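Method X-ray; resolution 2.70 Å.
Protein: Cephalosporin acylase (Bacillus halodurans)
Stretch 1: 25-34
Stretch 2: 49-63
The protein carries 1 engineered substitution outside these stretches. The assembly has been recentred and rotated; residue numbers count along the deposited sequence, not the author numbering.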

# COMPACT_ATOMS: atom_id res chain seq x y z
N MET D 25 19.67 6.76 27.44
CA MET D 25 19.14 6.08 26.27
C MET D 25 20.25 5.37 25.51
O MET D 25 21.33 5.92 25.30
CB MET D 25 18.43 7.07 25.35
CG MET D 25 17.66 6.42 24.21
SD MET D 25 16.75 7.62 23.22
CE MET D 25 15.29 7.85 24.21
N VAL D 26 19.97 4.14 25.11
CA VAL D 26 20.90 3.37 24.30
C VAL D 26 20.14 2.86 23.09
O VAL D 26 19.02 2.37 23.22
CB VAL D 26 21.49 2.19 25.10
CG1 VAL D 26 22.42 1.38 24.24
CG2 VAL D 26 22.23 2.71 26.29
N ALA D 27 20.75 3.02 21.92
CA ALA D 27 20.15 2.62 20.67
C ALA D 27 21.17 1.86 19.81
O ALA D 27 22.20 2.42 19.39
CB ALA D 27 19.60 3.82 19.92
N THR D 28 20.89 0.59 19.58
CA THR D 28 21.79 -0.26 18.82
C THR D 28 21.06 -1.45 18.17
O THR D 28 19.86 -1.68 18.40
CB THR D 28 22.97 -0.75 19.67
OG1 THR D 28 23.95 -1.38 18.83
CG2 THR D 28 22.49 -1.73 20.77
N SER D 29 21.83 -2.22 17.40
CA SER D 29 21.31 -3.29 16.58
C SER D 29 21.16 -4.63 17.29
O SER D 29 20.82 -5.63 16.65
CB SER D 29 22.22 -3.47 15.37
OG SER D 29 23.51 -3.87 15.78
N GLN D 30 21.43 -4.69 18.59
CA GLN D 30 21.22 -5.94 19.31
C GLN D 30 20.63 -5.65 20.67
O GLN D 30 21.27 -4.98 21.46
CB GLN D 30 22.53 -6.69 19.45
CG GLN D 30 22.40 -8.20 19.35
CD GLN D 30 21.90 -8.65 17.99
OE1 GLN D 30 21.04 -9.54 17.90
NE2 GLN D 30 22.43 -8.06 16.92
N PRO D 31 19.40 -6.15 20.94
CA PRO D 31 18.63 -5.72 22.13
C PRO D 31 19.36 -5.96 23.45
O PRO D 31 19.32 -5.10 24.34
CB PRO D 31 17.35 -6.56 22.04
CG PRO D 31 17.25 -6.96 20.62
CD PRO D 31 18.66 -7.15 20.16
N LEU D 32 20.04 -7.10 23.56
CA LEU D 32 20.89 -7.41 24.70
C LEU D 32 22.12 -6.50 24.80
O LEU D 32 22.67 -6.34 25.89
CB LEU D 32 21.32 -8.87 24.69
CG LEU D 32 20.22 -9.94 24.72
CD1 LEU D 32 20.82 -11.28 24.37
CD2 LEU D 32 19.50 -10.01 26.07
N ALA D 33 22.57 -5.94 23.68
CA ALA D 33 23.67 -4.98 23.71
C ALA D 33 23.19 -3.66 24.29
O ALA D 33 23.85 -3.07 25.14
CB ALA D 33 24.27 -4.77 22.31
N ALA D 34 22.02 -3.22 23.84
CA ALA D 34 21.36 -2.06 24.44
C ALA D 34 21.17 -2.27 25.95
O ALA D 34 21.38 -1.36 26.76
CB ALA D 34 20.02 -1.79 23.76
N ASP D 49 30.64 5.32 29.13
CA ASP D 49 30.69 4.00 29.72
C ASP D 49 29.73 3.07 29.00
O ASP D 49 30.14 2.01 28.53
CB ASP D 49 30.34 4.05 31.21
CG ASP D 49 31.41 4.72 32.04
OD1 ASP D 49 32.58 4.29 31.99
OD2 ASP D 49 31.05 5.67 32.77
N ALA D 50 28.48 3.51 28.87
CA ALA D 50 27.43 2.74 28.19
C ALA D 50 27.78 2.36 26.75
O ALA D 50 27.46 1.27 26.29
CB ALA D 50 26.10 3.48 28.23
N ALA D 51 28.44 3.28 26.04
CA ALA D 51 28.85 3.06 24.68
C ALA D 51 29.85 1.91 24.63
O ALA D 51 29.72 1.01 23.79
CB ALA D 51 29.46 4.32 24.11
N ILE D 52 30.82 1.94 25.53
CA ILE D 52 31.83 0.88 25.63
C ILE D 52 31.16 -0.44 26.01
O ILE D 52 31.45 -1.47 25.44
CB ILE D 52 32.95 1.25 26.63
CG1 ILE D 52 33.66 2.53 26.18
CG2 ILE D 52 33.98 0.14 26.74
CD1 ILE D 52 34.46 3.23 27.27
N ALA D 53 30.21 -0.38 26.94
CA ALA D 53 29.47 -1.58 27.34
C ALA D 53 28.81 -2.24 26.13
O ALA D 53 28.99 -3.43 25.88
CB ALA D 53 28.43 -1.23 28.38
N THR D 54 28.09 -1.43 25.38
CA THR D 54 27.37 -1.86 24.21
C THR D 54 28.29 -2.32 23.08
O THR D 54 27.97 -3.27 22.37
CB THR D 54 26.48 -0.72 23.70
OG1 THR D 54 25.77 -0.14 24.81
CG2 THR D 54 25.48 -1.23 22.68
N ALA D 55 29.43 -1.65 22.91
CA ALA D 55 30.34 -1.97 21.82
C ALA D 55 30.94 -3.34 22.04
O ALA D 55 30.93 -4.20 21.15
CB ALA D 55 31.44 -0.93 21.72
N THR D 56 31.46 -3.55 23.25
CA THR D 56 32.08 -4.81 23.63
C THR D 56 31.06 -5.94 23.66
O THR D 56 31.39 -7.08 23.35
CB THR D 56 32.80 -4.73 25.00
OG1 THR D 56 31.91 -4.17 25.97
CG2 THR D 56 34.04 -3.88 24.90
N ALA D 57 29.83 -5.61 24.05
CA ALA D 57 28.73 -6.57 24.01
C ALA D 57 28.47 -7.06 22.60
O ALA D 57 28.33 -8.27 22.39
CB ALA D 57 27.46 -5.97 24.61
N LEU D 58 28.45 -6.12 21.65
CA LEU D 58 28.22 -6.40 20.22
C LEU D 58 29.28 -7.31 19.62
O LEU D 58 29.03 -8.04 18.67
CB LEU D 58 28.16 -5.09 19.42
CG LEU D 58 26.91 -4.22 19.59
CD1 LEU D 58 27.14 -2.78 19.14
CD2 LEU D 58 25.72 -4.82 18.87
N THR D 59 30.47 -7.23 20.20
CA THR D 59 31.61 -8.07 19.83
C THR D 59 31.29 -9.55 20.01
O THR D 59 31.81 -10.40 19.29
CB THR D 59 32.84 -7.63 20.61
OG1 THR D 59 33.78 -7.03 19.71
CG2 THR D 59 33.50 -8.79 21.33
N VAL D 60 30.40 -9.84 20.95
CA VAL D 60 29.99 -11.20 21.23
C VAL D 60 28.63 -11.49 20.62
O VAL D 60 28.40 -12.60 20.13
CB VAL D 60 29.91 -11.44 22.75
CG1 VAL D 60 29.35 -12.83 23.04
CG2 VAL D 60 31.29 -11.23 23.41
N LEU D 61 27.75 -10.49 20.62
CA LEU D 61 26.33 -10.67 20.29
C LEU D 61 26.01 -10.62 18.81
O LEU D 61 25.02 -11.20 18.36
CB LEU D 61 25.47 -9.66 21.04
CG LEU D 61 25.45 -9.84 22.55
CD1 LEU D 61 24.99 -8.56 23.22
CD2 LEU D 61 24.58 -11.04 22.92
N GLU D 62 26.86 -9.92 18.05
CA GLU D 62 26.71 -9.86 16.59
C GLU D 62 28.05 -10.07 15.87
O GLU D 62 28.59 -9.14 15.27
CB GLU D 62 26.09 -8.51 16.20
CG GLU D 62 25.53 -8.48 14.80
CD GLU D 62 24.85 -7.16 14.48
OE1 GLU D 62 25.09 -6.62 13.38
OE2 GLU D 62 24.07 -6.66 15.31
N PRO D 63 28.58 -11.31 15.90
CA PRO D 63 29.92 -11.59 15.36
C PRO D 63 29.99 -11.53 13.84
O PRO D 63 31.06 -11.57 13.26
CB PRO D 63 30.20 -13.03 15.83
CG PRO D 63 29.12 -13.34 16.83
CD PRO D 63 27.95 -12.53 16.43

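Strand 25-28 and helix 49-61 run in roughly the same direction, their axes 29° apart and 9.8 Å from each other at closest approach, and the start of the helix that begins at Pro 31 packs against the same face of helix 49-61. The contact buries 487 Å² in all, with Leu 61, Ala 33 and Thr 54 contributing the largest shares.

Ala 33 is the knob of the interface. Its methyl sits in a hole formed by Thr 54, Ala 57, Leu 58 and Leu 61, which the i, i+3, i+4, i+7 pattern brings to one side of the helix. Ala 33 CB lies 3.7 Å from Leu 58 CD2, 3.8 Å from Thr 54 CG2, 4.0 Å from Leu 61 CD1 and 4.1 Å from Ala 57 CB. The backbones come close here: Ala 33 CA is 4.9 Å from Thr 54 CA.

Leu 61, in the last turn of the helix, points toward stretch 1 with chi1 m and chi2 t. Leu 61 CD1 reaches the first turn of helix 31-34, 3.6 Å from Ala 33 N and 4.0 Å from Leu 32 CB, while Leu 61 CB lies 3.8 Å from Gln 30 CG. The leucine thus covers both the N-cap residue, Gln 30, and the turn that follows it.

Thr 54 touches both the strand and helix 31-34. Thr 54 OG1 donates a hydrogen bond to Ala 50 O one turn back (2.7 Å), which satisfies the hydroxyl within its own helix. Thr 54 CG2 packs 3.6 Å from Thr 28 CG2 and 3.5 Å from Ala 33 O, and Val 26 CG1 approaches Thr 54 OG1 at 3.7 Å. Farther back along the helix, Val 26 CG2 makes a looser apolar contact with Ala 50 CB at 4.4 Å.

Leu 58 leaves its backbone sideways, but its end comes nearer: Leu 58 CD1 lies 3.5 Å from Thr 28 OG1, a hydroxyl hydrogen-bonded elsewhere in the structure, and Leu 58 CD2 lies 3.7 Å from Gln 30 CB.

Beyond this largely apolar packing, polar contacts form where helix 49-61 gives way to Glu 62. The extended glutamate, t at chi1 and chi2, brings OE2 to two donors in the loop between strand and helix 31-34. Ser 29 OG donates to Glu 62 OE2 at 2.9 Å. Gln 30 NE2 lies only 2.7 Å from Glu 62 OE2, but the 117° angle at the hydrogen makes that bond weak despite the short distance.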